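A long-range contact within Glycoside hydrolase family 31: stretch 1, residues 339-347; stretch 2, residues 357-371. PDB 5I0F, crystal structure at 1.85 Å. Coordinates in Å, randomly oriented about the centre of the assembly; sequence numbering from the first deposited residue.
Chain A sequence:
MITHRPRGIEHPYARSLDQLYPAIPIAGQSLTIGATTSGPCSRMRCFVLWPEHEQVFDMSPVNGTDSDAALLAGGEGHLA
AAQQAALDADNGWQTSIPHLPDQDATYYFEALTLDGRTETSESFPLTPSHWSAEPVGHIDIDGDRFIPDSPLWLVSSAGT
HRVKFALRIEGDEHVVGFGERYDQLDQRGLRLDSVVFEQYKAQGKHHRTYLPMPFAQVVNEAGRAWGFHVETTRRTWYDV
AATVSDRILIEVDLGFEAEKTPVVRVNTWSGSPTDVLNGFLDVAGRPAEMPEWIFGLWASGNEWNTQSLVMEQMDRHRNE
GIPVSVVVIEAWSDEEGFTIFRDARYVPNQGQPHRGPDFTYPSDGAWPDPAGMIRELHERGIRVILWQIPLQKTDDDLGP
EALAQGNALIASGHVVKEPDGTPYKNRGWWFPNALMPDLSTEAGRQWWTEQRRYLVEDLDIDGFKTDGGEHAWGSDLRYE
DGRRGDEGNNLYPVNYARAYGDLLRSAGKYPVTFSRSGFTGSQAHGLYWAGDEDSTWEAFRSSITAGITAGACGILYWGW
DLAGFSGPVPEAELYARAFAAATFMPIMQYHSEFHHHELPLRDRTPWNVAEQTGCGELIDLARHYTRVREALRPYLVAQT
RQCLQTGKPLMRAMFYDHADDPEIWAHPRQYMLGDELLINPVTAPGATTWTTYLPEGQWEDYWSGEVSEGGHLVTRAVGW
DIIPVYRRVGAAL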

ATOM      1  N   THR A 339       1.380 -12.731  18.934  1.00 20.82           N
ATOM      2  CA  THR A 339       0.268 -13.580  19.298  1.00 21.45           C
ATOM      3  C   THR A 339      -0.123 -13.479  20.789  1.00 20.51           C
ATOM      4  O   THR A 339      -1.270 -13.731  21.147  1.00 20.05           O
ATOM      5  CB  THR A 339       0.652 -15.040  18.928  1.00 23.35           C
ATOM      6  OG1 THR A 339       0.948 -15.081  17.519  1.00 25.98           O
ATOM      7  CG2 THR A 339      -0.436 -15.942  19.176  1.00 24.35           C
ATOM      8  N   ILE A 340       0.830 -13.094  21.630  1.00 19.94           N
ATOM      9  CA  ILE A 340       0.723 -13.109  23.090  1.00 19.92           C
ATOM     10  C   ILE A 340       1.081 -11.726  23.629  1.00 19.48           C
ATOM     11  O   ILE A 340       2.083 -11.165  23.217  1.00 19.01           O
ATOM     12  CB  ILE A 340       1.708 -14.143  23.660  1.00 20.37           C
ATOM     13  CG1 ILE A 340       1.371 -15.539  23.074  1.00 20.69           C
ATOM     14  CG2 ILE A 340       1.712 -14.120  25.186  1.00 20.84           C
ATOM     15  CD1 ILE A 340       2.354 -16.616  23.399  1.00 21.56           C
ATOM     16  N   PHE A 341       0.274 -11.210  24.564  1.00 19.09           N
ATOM     17  CA  PHE A 341       0.538  -9.923  25.209  1.00 19.35           C
ATOM     18  C   PHE A 341       1.888  -9.907  25.962  1.00 19.92           C
ATOM     19  O   PHE A 341       2.282 -10.913  26.579  1.00 20.80           O
ATOM     20  CB  PHE A 341      -0.599  -9.546  26.178  1.00 19.43           C
ATOM     21  CG  PHE A 341      -1.760  -8.816  25.536  1.00 19.39           C
ATOM     22  CD1 PHE A 341      -2.804  -9.511  24.939  1.00 19.43           C
ATOM     23  CD2 PHE A 341      -1.811  -7.425  25.533  1.00 18.94           C
ATOM     24  CE1 PHE A 341      -3.868  -8.851  24.363  1.00 19.11           C
ATOM     25  CE2 PHE A 341      -2.878  -6.754  24.956  1.00 19.06           C
ATOM     26  CZ  PHE A 341      -3.912  -7.469  24.368  1.00 18.88           C
ATOM     27  N   ARG A 342       2.599  -8.781  25.907  1.00 19.84           N
ATOM     28  CA  ARG A 342       3.906  -8.685  26.556  1.00 20.57           C
ATOM     29  C   ARG A 342       3.800  -9.014  28.058  1.00 20.99           C
ATOM     30  O   ARG A 342       2.842  -8.585  28.726  1.00 19.74           O
ATOM     31  CB  ARG A 342       4.549  -7.314  26.378  1.00 20.58           C
ATOM     32  CG  ARG A 342       6.010  -7.278  26.790  1.00 21.11           C
ATOM     33  CD  ARG A 342       6.725  -6.084  26.190  1.00 21.48           C
ATOM     34  NE  ARG A 342       6.149  -4.780  26.575  1.00 21.61           N
ATOM     35  CZ  ARG A 342       6.596  -3.963  27.544  1.00 22.01           C
ATOM     36  NH1 ARG A 342       5.986  -2.795  27.750  1.00 22.11           N
ATOM     37  NH2 ARG A 342       7.624  -4.285  28.328  1.00 23.12           N
ATOM     38  N   ASP A 343       4.784  -9.783  28.540  1.00 22.11           N
ATOM     39  CA  ASP A 343       4.891 -10.271  29.947  1.00 23.00           C
ATOM     40  C   ASP A 343       3.918 -11.365  30.379  1.00 23.76           C
ATOM     41  O   ASP A 343       3.997 -11.828  31.523  1.00 24.38           O
ATOM     42  CB  ASP A 343       4.858  -9.112  30.978  1.00 23.82           C
ATOM     43  CG  ASP A 343       6.015  -8.130  30.810  1.00 24.41           C
ATOM     44  OD1 ASP A 343       7.107  -8.545  30.359  1.00 24.39           O
ATOM     45  OD2 ASP A 343       5.809  -6.934  31.128  1.00 24.87           O
ATOM     46  N   ALA A 344       3.008 -11.807  29.512  1.00 23.43           N
ATOM     47  CA  ALA A 344       2.103 -12.898  29.875  1.00 23.78           C
ATOM     48  C   ALA A 344       2.910 -14.157  30.124  1.00 24.43           C
ATOM     49  O   ALA A 344       3.932 -14.369  29.479  1.00 23.99           O
ATOM     50  CB  ALA A 344       1.062 -13.138  28.772  1.00 23.57           C
ATOM     51  N   ARG A 345       2.466 -14.954  31.083  1.00 25.89           N
ATOM     52  CA  ARG A 345       3.093 -16.236  31.416  1.00 27.74           C
ATOM     53  C   ARG A 345       2.186 -17.396  31.010  1.00 27.41           C
ATOM     54  O   ARG A 345       0.964 -17.300  31.076  1.00 27.29           O
ATOM     55  CB  ARG A 345       3.422 -16.302  32.912  1.00 29.96           C
ATOM     56  CG  ARG A 345       4.369 -15.187  33.357  1.00 31.38           C
ATOM     57  CD  ARG A 345       4.861 -15.335  34.772  1.00 33.87           C
ATOM     58  NE  ARG A 345       5.766 -16.477  34.900  1.00 36.76           N
ATOM     59  CZ  ARG A 345       6.114 -17.068  36.048  1.00 39.40           C
ATOM     60  NH1 ARG A 345       6.949 -18.106  36.020  1.00 40.57           N
ATOM     61  NH2 ARG A 345       5.640 -16.654  37.225  1.00 40.23           N
ATOM     62  N   TYR A 346       2.806 -18.505  30.631  1.00 27.42           N
ATOM     63  CA  TYR A 346       2.091 -19.643  30.058  1.00 27.50           C
ATOM     64  C   TYR A 346       3.021 -20.857  29.989  1.00 28.94           C
ATOM     65  O   TYR A 346       4.245 -20.726  30.026  1.00 27.81           O
ATOM     66  CB  TYR A 346       1.600 -19.303  28.634  1.00 26.62           C
ATOM     67  CG  TYR A 346       2.705 -18.735  27.770  1.00 26.06           C
ATOM     68  CD1 TYR A 346       2.964 -17.358  27.741  1.00 25.90           C
ATOM     69  CD2 TYR A 346       3.528 -19.568  27.015  1.00 26.52           C
ATOM     70  CE1 TYR A 346       4.003 -16.830  26.981  1.00 25.95           C
ATOM     71  CE2 TYR A 346       4.564 -19.053  26.244  1.00 26.47           C
ATOM     72  CZ  TYR A 346       4.798 -17.682  26.228  1.00 25.83           C
ATOM     73  OH  TYR A 346       5.810 -17.165  25.483  1.00 24.97           O
ATOM     74  N   VAL A 347       2.398 -22.020  29.846  1.00 30.43           N
ATOM     75  CA  VAL A 347       3.100 -23.260  29.600  1.00 32.85           C
ATOM     76  C   VAL A 347       3.418 -23.323  28.085  1.00 33.74           C
ATOM     77  O   VAL A 347       2.551 -22.993  27.271  1.00 32.57           O
ATOM     78  CB  VAL A 347       2.196 -24.426  30.079  1.00 33.43           C
ATOM     79  CG1 VAL A 347       2.635 -25.763  29.533  1.00 34.44           C
ATOM     80  CG2 VAL A 347       2.124 -24.409  31.607  1.00 34.01           C
ATOM     81  N   PRO A 357      -7.485 -19.003  28.757  1.00 30.25           N
ATOM     82  CA  PRO A 357      -7.083 -19.595  30.050  1.00 31.12           C
ATOM     83  C   PRO A 357      -5.637 -20.101  30.145  1.00 30.78           C
ATOM     84  O   PRO A 357      -5.194 -20.405  31.250  1.00 31.25           O
ATOM     85  CB  PRO A 357      -8.059 -20.779  30.215  1.00 31.98           C
ATOM     86  CG  PRO A 357      -9.242 -20.410  29.396  1.00 31.75           C
ATOM     87  CD  PRO A 357      -8.688 -19.658  28.214  1.00 30.73           C
ATOM     88  N   ASP A 358      -4.899 -20.205  29.037  1.00 29.30           N
ATOM     89  CA  ASP A 358      -3.470 -20.533  29.113  1.00 29.10           C
ATOM     90  C   ASP A 358      -2.620 -19.474  29.811  1.00 27.76           C
ATOM     91  O   ASP A 358      -1.500 -19.755  30.202  1.00 27.88           O
ATOM     92  CB  ASP A 358      -2.847 -20.726  27.723  1.00 29.42           C
ATOM     93  CG  ASP A 358      -3.431 -21.894  26.957  1.00 31.15           C
ATOM     94  OD1 ASP A 358      -4.140 -22.751  27.532  1.00 31.97           O
ATOM     95  OD2 ASP A 358      -3.135 -21.956  25.742  1.00 32.64           O
ATOM     96  N   PHE A 359      -3.109 -18.246  29.902  1.00 26.63           N
ATOM     97  CA  PHE A 359      -2.267 -17.134  30.279  1.00 26.26           C
ATOM     98  C   PHE A 359      -2.539 -16.614  31.676  1.00 26.66           C
ATOM     99  O   PHE A 359      -3.686 -16.477  32.078  1.00 26.94           O
ATOM    100  CB  PHE A 359      -2.417 -15.998  29.286  1.00 24.99           C
ATOM    101  CG  PHE A 359      -2.066 -16.385  27.888  1.00 24.49           C
ATOM    102  CD1 PHE A 359      -0.735 -16.603  27.524  1.00 24.21           C
ATOM    103  CD2 PHE A 359      -3.067 -16.598  26.937  1.00 24.01           C
ATOM    104  CE1 PHE A 359      -0.396 -16.983  26.233  1.00 23.48           C
ATOM    105  CE2 PHE A 359      -2.737 -16.973  25.639  1.00 23.68           C
ATOM    106  CZ  PHE A 359      -1.397 -17.180  25.291  1.00 23.69           C
ATOM    107  N   THR A 360      -1.450 -16.321  32.379  1.00 27.24           N
ATOM    108  CA  THR A 360      -1.459 -15.574  33.622  1.00 28.25           C
ATOM    109  C   THR A 360      -0.706 -14.283  33.380  1.00 27.90           C
ATOM    110  O   THR A 360       0.355 -14.289  32.743  1.00 28.13           O
ATOM    111  CB  THR A 360      -0.761 -16.370  34.735  1.00 29.26           C
ATOM    112  OG1 THR A 360      -1.401 -17.636  34.857  1.00 30.93           O
ATOM    113  CG2 THR A 360      -0.882 -15.666  36.063  1.00 30.52           C
ATOM    114  N   TYR A 361      -1.258 -13.177  33.882  1.00 27.57           N
ATOM    115  CA  TYR A 361      -0.723 -11.845  33.596  1.00 26.84           C
ATOM    116  C   TYR A 361      -0.193 -11.270  34.915  1.00 27.59           C
ATOM    117  O   TYR A 361      -0.979 -11.046  35.837  1.00 27.33           O
ATOM    118  CB  TYR A 361      -1.812 -10.965  32.970  1.00 26.01           C
ATOM    119  CG  TYR A 361      -2.343 -11.506  31.663  1.00 25.45           C
ATOM    120  CD1 TYR A 361      -1.677 -11.274  30.466  1.00 24.96           C
ATOM    121  CD2 TYR A 361      -3.519 -12.261  31.614  1.00 25.82           C
ATOM    122  CE1 TYR A 361      -2.160 -11.769  29.268  1.00 24.44           C
ATOM    123  CE2 TYR A 361      -4.003 -12.776  30.421  1.00 25.40           C
ATOM    124  CZ  TYR A 361      -3.311 -12.523  29.243  1.00 24.82           C
ATOM    125  OH  TYR A 361      -3.766 -13.021  28.059  1.00 24.49           O
ATOM    126  N   PRO A 362       1.133 -11.052  35.023  1.00 27.58           N
ATOM    127  CA  PRO A 362       1.674 -10.558  36.285  1.00 28.88           C
ATOM    128  C   PRO A 362       1.129  -9.185  36.654  1.00 28.88           C
ATOM    129  O   PRO A 362       1.052  -8.304  35.786  1.00 27.12           O
ATOM    130  CB  PRO A 362       3.185 -10.452  36.018  1.00 29.18           C
ATOM    131  CG  PRO A 362       3.449 -11.263  34.807  1.00 28.85           C
ATOM    132  CD  PRO A 362       2.184 -11.247  34.012  1.00 28.24           C
ATOM    133  N   SER A 363       0.802  -8.984  37.929  1.00 30.32           N
ATOM    134  CA  SER A 363       0.323  -7.665  38.376  1.00 31.83           C
ATOM    135  C   SER A 363       1.329  -6.543  38.087  1.00 32.15           C
ATOM    136  O   SER A 363       0.913  -5.436  37.815  1.00 32.56           O
ATOM    137  CB  SER A 363      -0.067  -7.682  39.862  1.00 33.35           C
ATOM    138  OG  SER A 363       1.089  -7.842  40.669  1.00 35.79           O
ATOM    139  N   ASP A 364       2.634  -6.833  38.098  1.00 33.04           N
ATOM    140  CA  ASP A 364       3.659  -5.830  37.769  1.00 34.73           C
ATOM    141  C   ASP A 364       4.127  -5.800  36.289  1.00 33.08           C
ATOM    142  O   ASP A 364       5.064  -5.076  35.955  1.00 33.49           O
ATOM    143  CB  ASP A 364       4.868  -5.944  38.729  1.00 38.80           C
ATOM    144  CG  ASP A 364       5.619  -7.272  38.608  1.00 42.27           C
ATOM    145  OD1 ASP A 364       5.099  -8.232  37.989  1.00 44.29           O
ATOM    146  OD2 ASP A 364       6.737  -7.364  39.167  1.00 47.89           O
ATOM    147  N   GLY A 365       3.475  -6.567  35.410  1.00 30.09           N
ATOM    148  CA  GLY A 365       3.824  -6.604  33.995  1.00 28.28           C
ATOM    149  C   GLY A 365       3.182  -5.488  33.189  1.00 25.93           C
ATOM    150  O   GLY A 365       2.434  -4.670  33.716  1.00 25.47           O
ATOM    151  N   ALA A 366       3.486  -5.451  31.900  1.00 24.09           N
ATOM    152  CA  ALA A 366       3.023  -4.374  31.045  1.00 23.06           C
ATOM    153  C   ALA A 366       1.507  -4.415  30.849  1.00 22.12           C
ATOM    154  O   ALA A 366       0.887  -3.353  30.700  1.00 21.60           O
ATOM    155  CB  ALA A 366       3.729  -4.429  29.702  1.00 22.96           C
ATOM    156  N   TRP A 367       0.928  -5.624  30.857  1.00 21.08           N
ATOM    157  CA  TRP A 367      -0.519  -5.832  30.678  1.00 21.05           C
ATOM    158  C   TRP A 367      -1.068  -6.752  31.799  1.00 21.71           C
ATOM    159  O   TRP A 367      -1.199  -7.951  31.602  1.00 21.22           O
ATOM    160  CB  TRP A 367      -0.820  -6.426  29.277  1.00 20.69           C
ATOM    161  CG  TRP A 367      -0.171  -5.625  28.173  1.00 20.11           C
ATOM    162  CD1 TRP A 367       1.055  -5.832  27.651  1.00 20.13           C
ATOM    163  CD2 TRP A 367      -0.709  -4.485  27.510  1.00 19.36           C
ATOM    164  NE1 TRP A 367       1.329  -4.889  26.703  1.00 20.12           N
ATOM    165  CE2 TRP A 367       0.253  -4.054  26.583  1.00 19.35           C
ATOM    166  CE3 TRP A 367      -1.924  -3.788  27.594  1.00 19.07           C
ATOM    167  CZ2 TRP A 367       0.066  -2.937  25.772  1.00 18.56           C
ATOM    168  CZ3 TRP A 367      -2.124  -2.700  26.759  1.00 18.70           C
ATOM    169  CH2 TRP A 367      -1.130  -2.273  25.871  1.00 18.55           C
ATOM    170  N   PRO A 368      -1.396  -6.177  32.979  1.00 22.56           N
ATOM    171  CA  PRO A 368      -1.851  -7.004  34.097  1.00 23.36           C
ATOM    172  C   PRO A 368      -3.224  -7.630  33.913  1.00 23.56           C
ATOM    173  O   PRO A 368      -3.509  -8.620  34.565  1.00 23.80           O
ATOM    174  CB  PRO A 368      -1.823  -6.037  35.304  1.00 24.03           C
ATOM    175  CG  PRO A 368      -1.879  -4.694  34.704  1.00 23.59           C
ATOM    176  CD  PRO A 368      -1.170  -4.779  33.397  1.00 22.80           C
ATOM    177  N   ASP A 369      -4.061  -7.086  33.036  1.00 23.27           N
ATOM    178  CA  ASP A 369      -5.392  -7.675  32.793  1.00 23.61           C
ATOM    179  C   ASP A 369      -5.929  -7.166  31.447  1.00 22.58           C
ATOM    180  O   ASP A 369      -6.781  -6.280  31.398  1.00 22.11           O
ATOM    181  CB  ASP A 369      -6.305  -7.300  33.983  1.00 24.76           C
ATOM    182  CG  ASP A 369      -7.640  -8.037  33.992  1.00 25.64           C
ATOM    183  OD1 ASP A 369      -7.996  -8.746  33.031  1.00 25.82           O
ATOM    184  OD2 ASP A 369      -8.373  -7.853  34.985  1.00 26.94           O
ATOM    185  N   PRO A 370      -5.402  -7.710  30.324  1.00 22.44           N
ATOM    186  CA  PRO A 370      -5.859  -7.197  29.037  1.00 21.67           C
ATOM    187  C   PRO A 370      -7.359  -7.414  28.826  1.00 21.56           C
ATOM    188  O   PRO A 370      -8.029  -6.540  28.277  1.00 20.80           O
ATOM    189  CB  PRO A 370      -4.997  -7.963  28.004  1.00 22.04           C
ATOM    190  CG  PRO A 370      -4.410  -9.109  28.746  1.00 22.49           C
ATOM    191  CD  PRO A 370      -4.323  -8.698  30.184  1.00 22.71           C
ATOM    192  N   ALA A 371      -7.892  -8.538  29.301  1.00 21.68           N
ATOM    193  CA  ALA A 371      -9.331  -8.775  29.197  1.00 22.42           C
ATOM    194  C   ALA A 371     -10.105  -7.684  29.950  1.00 22.36           C
ATOM    195  O   ALA A 371     -11.123  -7.232  29.463  1.00 23.02           O
ATOM    196  CB  ALA A 371      -9.713 -10.162  29.715  1.00 23.08           C
TER
HETATM  197  O   HOH W   1      -1.883 -13.002  25.850  1.00 20.57           O
HETATM  198  O   HOH W   2       3.781  -4.128  25.195  1.00 19.20           O
HETATM  199  O   HOH W   3       1.384  -8.805  31.128  1.00 34.82           O
HETATM  200  O   HOH W   4      -0.361 -22.240  29.846  1.00 31.70           O

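Residues 339-347 and 357-371 bury 729 Å² between them, counting both sides. Little of this contact is regular structure. One antiparallel bridge joins Arg345 to Thr360. Arg345 N donates to Thr360 O at 2.8 Å, and Thr360 N donates to Arg345 O at 2.9 Å. Both bonds are nearly straight. The backbones therefore lie close here, and Phe359 CA comes to 3.3 Å from Arg345 O in a CA-H...O contact.

Two turns shape the surfaces beyond the bridge. A type II turn runs from Phe341 to Ala344, closed by Ala344 N to Phe341 O at 3.2 Å. A type I turn runs from Pro362 to Gly365, closed by Gly365 N to Pro362 O at 3.0 Å. The turns meet at Asp343. Asp343 CB points toward the second stretch, and Asp343 OD2 accepts a hydrogen bond from Ala366 N at 2.9 Å. Gly365 suits this place because it leaves room. An ideal CB on Gly365 would point toward the first stretch and lie a tight 3.0 Å from Asp343 CB. Pro362 fills the space beside the Asp343 backbone, with Pro362 CD 3.1 Å from Asp343 O.

Phe341 is the main bump of the first stretch. It is buried, and its CB points toward the second stretch. Its ring meets two neighbours: Pro370 lies over one face, and Trp367 lies off to the side. Pro370 CB sits over one face of the ring, 3.7 Å from the centroid of the Phe341 ring and almost on its normal. This is a CH-pi contact. The edge of Phe341 is turned to the face of Trp367, with Phe341 CD2 3.6 Å from Trp367 CG. The flat rings and the compact proline leave a close apolar fit.

Ala344 is a small residue among larger ones. Ala344 CB lies 3.5 Å from Tyr361 CE1 and 4.1 Å from Phe359 CD1. The methyl group thus touches two rings without taking much space. The CB of Tyr361 points away from the first stretch, but the end of its side chain comes nearer. Tyr361 OH is hydrogen-bonded to water 1, and this water accepts a hydrogen bond from Phe341 N.

The Phe359 ring is buried and also reaches back toward the first stretch. Ile340 CG2 lies 3.7 Å from Phe359 CE1. Tyr346 CD1 approaches the same atom, Phe359 CE1, at 3.7 Å, near the plane of the Phe359 ring. The two aromatic planes are 75° apart. The branched Ile340 and the Tyr346 ring thus pack against one hydrophobic side chain.

Arg342 is partly exposed. Its guanidinium has Ala366 CB over one face, with Arg342 NH1 3.4 Å from that methyl carbon. Arg342 NH1 is hydrogen-bonded elsewhere in the structure. Water 2 accepts from both Arg342 NE and Trp367 NE1, so the buried indole nitrogen has a partner. Water 3 donates to Arg342 O and Trp367 O. At the far end, water 4 accepts from Val347 N and donates to Asp358 O.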